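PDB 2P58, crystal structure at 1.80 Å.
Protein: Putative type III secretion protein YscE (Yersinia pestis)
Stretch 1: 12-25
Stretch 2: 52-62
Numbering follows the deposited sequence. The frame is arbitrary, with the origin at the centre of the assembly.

Stretch 1 12-25: TVRSITMQLEMALT
Stretch 2, residues 52-62: SAIAIIHYVAG

Two antiparallel helices of YscE pack through apolar side chains, with no hydrogen bond between them. Stretch 1 is helical throughout, with phi/psi near -65/-40 and i to i+4 bonds such as Ile16 N to Thr12 O (2.8 Å) and Leu24 N to Leu20 O (2.9 Å); stretch 2 is helical from Ser52 to Val60. The axes approach to 9.9 Å with 154° between their N-to-C directions, and 445 Å² is buried, both sides summed. Register is set by Thr17 CA to Ile54 CA at 6.6 Å and Val13 CA to Ala61 CA at 7.4 Å, so ascending stretch 2 means descending stretch 1.

Ser52 (chi1 m) lies out of reach, its OG hydrogen-bonded elsewhere in the structure. Ala53 points its CB toward the partner helix and meets Leu20 (m, t), whose CD1 stands 4.1 Å from Ala53 CB. Ile54 (m, t) has the largest covered area, 93 Å². Its CB leaves sideways, but the side chain reaches back: CG1 lies 3.7 Å from Leu20 CB, and CD1 lies 3.8 Å from CD2 of Leu24 (t, p). Glu21 (m, m) also starts sideways and folds inward, bringing its OE2 to 3.8 Å from Ile54 CG2, a carboxylate against a methyl and so a van der Waals contact.

Ala55 and Ile56 (m, t) make no contact with stretch 1. One turn beyond Ala53, Ile57 (m, m) points toward stretch 1 and touches four of its residues. Its CD1 meets CD1 of Ile16 (p, t) at 3.8 Å, its CG1 lies 4.4 Å from Leu20 CD1, and its CG2 lies 4.2 Å from CG1 of Val13 (t). The same Ile57 CG2 is 3.6 Å from OG1 of Thr17 (m); that hydroxyl donates to its own helix, Thr17 OG1 to Val13 O at 2.8 Å, which satisfies its proton while it rests against the methyl.

His58 (m, chi2 -178°) brings its ring edge to Thr17, with NE2 4.5 Å from Thr17 CG2. Tyr59 (m, chi2 -29°) and Val60 (t) are out of reach. Ala61, at phi/psi -105/-17, still bonds back from Ala61 N to Ile57 O (2.8 Å) and directs its CB toward Val13, 4.2 Å from Val13 CG2. Gly62 has phi +70°, a value that favours glycine, and its O lies 4.4 Å from Val13 CG1.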

# COMPACT_ATOMS: atom_id res chain seq x y z
N THR A 12 2.53 20.71 -2.39
CA THR A 12 3.04 19.36 -2.52
C THR A 12 2.30 18.68 -3.66
O THR A 12 2.90 17.94 -4.42
CB THR A 12 2.88 18.52 -1.22
OG1 THR A 12 3.39 19.25 -0.09
CG2 THR A 12 3.69 17.23 -1.34
N VAL A 13 1.01 18.97 -3.80
CA VAL A 13 0.21 18.39 -4.88
C VAL A 13 0.75 18.89 -6.22
O VAL A 13 0.99 18.11 -7.15
CB VAL A 13 -1.29 18.81 -4.77
CG1 VAL A 13 -2.06 18.32 -6.01
CG2 VAL A 13 -1.90 18.21 -3.50
N ARG A 14 0.92 20.20 -6.31
CA ARG A 14 1.41 20.79 -7.53
C ARG A 14 2.77 20.18 -7.85
O ARG A 14 3.02 19.80 -8.99
CB ARG A 14 1.55 22.31 -7.35
CG ARG A 14 2.10 23.01 -8.59
CD ARG A 14 1.93 24.52 -8.49
NE ARG A 14 2.52 25.22 -9.63
CZ ARG A 14 3.79 25.58 -9.73
NH1 ARG A 14 4.64 25.32 -8.74
NH2 ARG A 14 4.22 26.20 -10.82
N SER A 15 3.63 20.06 -6.85
CA SER A 15 4.95 19.51 -7.06
C SER A 15 4.92 18.04 -7.50
O SER A 15 5.58 17.65 -8.47
CB SER A 15 5.79 19.64 -5.79
OG SER A 15 7.09 19.12 -6.00
N ILE A 16 4.18 17.19 -6.79
CA ILE A 16 4.18 15.79 -7.22
C ILE A 16 3.49 15.60 -8.56
O ILE A 16 3.85 14.69 -9.29
CB ILE A 16 3.58 14.81 -6.18
CG1 ILE A 16 2.09 15.05 -6.01
CG2 ILE A 16 4.34 14.94 -4.87
CD1 ILE A 16 1.47 14.05 -5.01
N THR A 17 2.52 16.44 -8.90
CA THR A 17 1.86 16.30 -10.19
C THR A 17 2.88 16.66 -11.29
O THR A 17 2.94 16.03 -12.34
CB THR A 17 0.63 17.21 -10.27
OG1 THR A 17 -0.32 16.79 -9.28
CG2 THR A 17 -0.00 17.14 -11.63
N MSE A 18 3.70 17.66 -11.03
CA MSE A 18 4.70 18.04 -12.03
C MSE A 18 5.74 16.94 -12.17
O MSE A 18 6.22 16.70 -13.28
CB MSE A 18 5.37 19.36 -11.65
CG MSE A 18 4.45 20.54 -11.83
SE MSE A 18 5.29 22.13 -11.53
CE MSE A 18 6.96 21.74 -12.14
N GLN A 19 6.09 16.29 -11.06
CA GLN A 19 7.08 15.22 -11.10
C GLN A 19 6.57 14.06 -11.96
O GLN A 19 7.31 13.52 -12.79
CB GLN A 19 7.43 14.71 -9.68
CG GLN A 19 8.43 13.57 -9.65
CD GLN A 19 8.83 13.15 -8.24
OE1 GLN A 19 8.32 13.69 -7.27
NE2 GLN A 19 9.74 12.20 -8.13
N LEU A 20 5.32 13.68 -11.77
CA LEU A 20 4.77 12.57 -12.54
C LEU A 20 4.62 12.94 -14.01
O LEU A 20 4.92 12.14 -14.90
CB LEU A 20 3.40 12.17 -11.99
CG LEU A 20 3.35 11.73 -10.52
CD1 LEU A 20 1.90 11.75 -10.07
CD2 LEU A 20 3.98 10.32 -10.38
N GLU A 21 4.16 14.15 -14.28
CA GLU A 21 3.97 14.58 -15.66
C GLU A 21 5.28 14.69 -16.40
O GLU A 21 5.35 14.34 -17.58
CB GLU A 21 3.21 15.91 -15.71
CG GLU A 21 1.74 15.74 -15.35
CD GLU A 21 0.91 15.21 -16.52
OE1 GLU A 21 1.50 14.69 -17.50
OE2 GLU A 21 -0.34 15.31 -16.45
N MSE A 22 6.33 15.16 -15.73
CA MSE A 22 7.62 15.25 -16.38
C MSE A 22 8.15 13.84 -16.66
O MSE A 22 8.74 13.58 -17.72
CB MSE A 22 8.62 16.04 -15.51
CG MSE A 22 8.24 17.51 -15.40
SE MSE A 22 9.42 18.60 -14.52
CE MSE A 22 9.57 17.82 -12.99
N ALA A 23 7.96 12.94 -15.70
CA ALA A 23 8.44 11.58 -15.91
C ALA A 23 7.70 10.93 -17.09
O ALA A 23 8.32 10.18 -17.85
CB ALA A 23 8.25 10.76 -14.66
N LEU A 24 6.40 11.21 -17.22
CA LEU A 24 5.62 10.61 -18.31
C LEU A 24 6.07 11.18 -19.65
O LEU A 24 6.24 10.44 -20.62
CB LEU A 24 4.12 10.84 -18.11
CG LEU A 24 3.17 10.26 -19.17
CD1 LEU A 24 3.42 8.72 -19.32
CD2 LEU A 24 1.70 10.49 -18.74
N THR A 25 6.28 12.48 -19.72
CA THR A 25 6.71 13.08 -20.99
C THR A 25 8.07 12.55 -21.41
O THR A 25 8.30 12.23 -22.59
CB THR A 25 6.71 14.62 -20.87
OG1 THR A 25 5.37 15.03 -20.57
CG2 THR A 25 7.17 15.29 -22.18
N SER A 52 -1.78 6.19 -14.36
CA SER A 52 -2.67 5.81 -13.26
C SER A 52 -2.48 6.68 -12.03
O SER A 52 -3.43 7.02 -11.34
CB SER A 52 -2.41 4.35 -12.90
OG SER A 52 -2.85 3.50 -13.96
N ALA A 53 -1.23 6.97 -11.71
CA ALA A 53 -0.93 7.81 -10.57
C ALA A 53 -1.45 9.23 -10.79
O ALA A 53 -2.04 9.84 -9.90
CB ALA A 53 0.60 7.83 -10.33
N ILE A 54 -1.24 9.76 -11.99
CA ILE A 54 -1.71 11.12 -12.28
C ILE A 54 -3.23 11.16 -12.13
O ILE A 54 -3.78 12.10 -11.54
CB ILE A 54 -1.28 11.52 -13.74
CG1 ILE A 54 0.24 11.70 -13.78
CG2 ILE A 54 -2.02 12.76 -14.19
CD1 ILE A 54 0.84 11.61 -15.19
N ALA A 55 -3.90 10.12 -12.62
CA ALA A 55 -5.35 10.01 -12.53
C ALA A 55 -5.81 10.03 -11.07
O ALA A 55 -6.67 10.81 -10.70
CB ALA A 55 -5.83 8.75 -13.21
N ILE A 56 -5.22 9.16 -10.24
CA ILE A 56 -5.62 9.12 -8.82
C ILE A 56 -5.44 10.48 -8.18
O ILE A 56 -6.33 10.96 -7.45
CB ILE A 56 -4.78 8.09 -8.03
CG1 ILE A 56 -5.22 6.70 -8.44
CG2 ILE A 56 -5.01 8.27 -6.49
CD1 ILE A 56 -4.22 5.62 -8.00
N ILE A 57 -4.31 11.13 -8.45
CA ILE A 57 -4.09 12.45 -7.84
C ILE A 57 -5.16 13.43 -8.33
O ILE A 57 -5.67 14.23 -7.54
CB ILE A 57 -2.68 12.99 -8.16
CG1 ILE A 57 -1.62 12.17 -7.41
CG2 ILE A 57 -2.58 14.49 -7.77
CD1 ILE A 57 -1.76 12.21 -5.87
N HIS A 58 -5.50 13.39 -9.61
CA HIS A 58 -6.55 14.30 -10.11
C HIS A 58 -7.88 14.04 -9.41
O HIS A 58 -8.57 14.95 -8.95
CB HIS A 58 -6.77 14.11 -11.62
CG HIS A 58 -5.68 14.69 -12.46
ND1 HIS A 58 -5.72 14.66 -13.84
CD2 HIS A 58 -4.55 15.36 -12.13
CE1 HIS A 58 -4.65 15.29 -14.32
NE2 HIS A 58 -3.93 15.72 -13.30
N TYR A 59 -8.26 12.78 -9.37
CA TYR A 59 -9.53 12.40 -8.76
C TYR A 59 -9.63 12.68 -7.28
O TYR A 59 -10.70 13.04 -6.77
CB TYR A 59 -9.83 10.91 -8.95
CG TYR A 59 -9.79 10.35 -10.36
CD1 TYR A 59 -10.09 11.13 -11.47
CD2 TYR A 59 -9.39 9.02 -10.57
CE1 TYR A 59 -10.00 10.61 -12.76
CE2 TYR A 59 -9.29 8.49 -11.84
CZ TYR A 59 -9.60 9.29 -12.94
OH TYR A 59 -9.48 8.72 -14.19
N VAL A 60 -8.52 12.51 -6.57
CA VAL A 60 -8.59 12.67 -5.14
C VAL A 60 -8.21 14.01 -4.61
O VAL A 60 -8.88 14.52 -3.72
CB VAL A 60 -7.73 11.59 -4.42
CG1 VAL A 60 -7.78 11.79 -2.92
CG2 VAL A 60 -8.24 10.20 -4.78
N ALA A 61 -7.16 14.60 -5.14
CA ALA A 61 -6.71 15.88 -4.64
C ALA A 61 -7.10 16.97 -5.60
O ALA A 61 -7.14 18.14 -5.24
CB ALA A 61 -5.21 15.86 -4.44
N GLY A 62 -7.43 16.55 -6.82
CA GLY A 62 -7.78 17.50 -7.85
C GLY A 62 -6.50 18.21 -8.21
O GLY A 62 -5.51 17.54 -8.63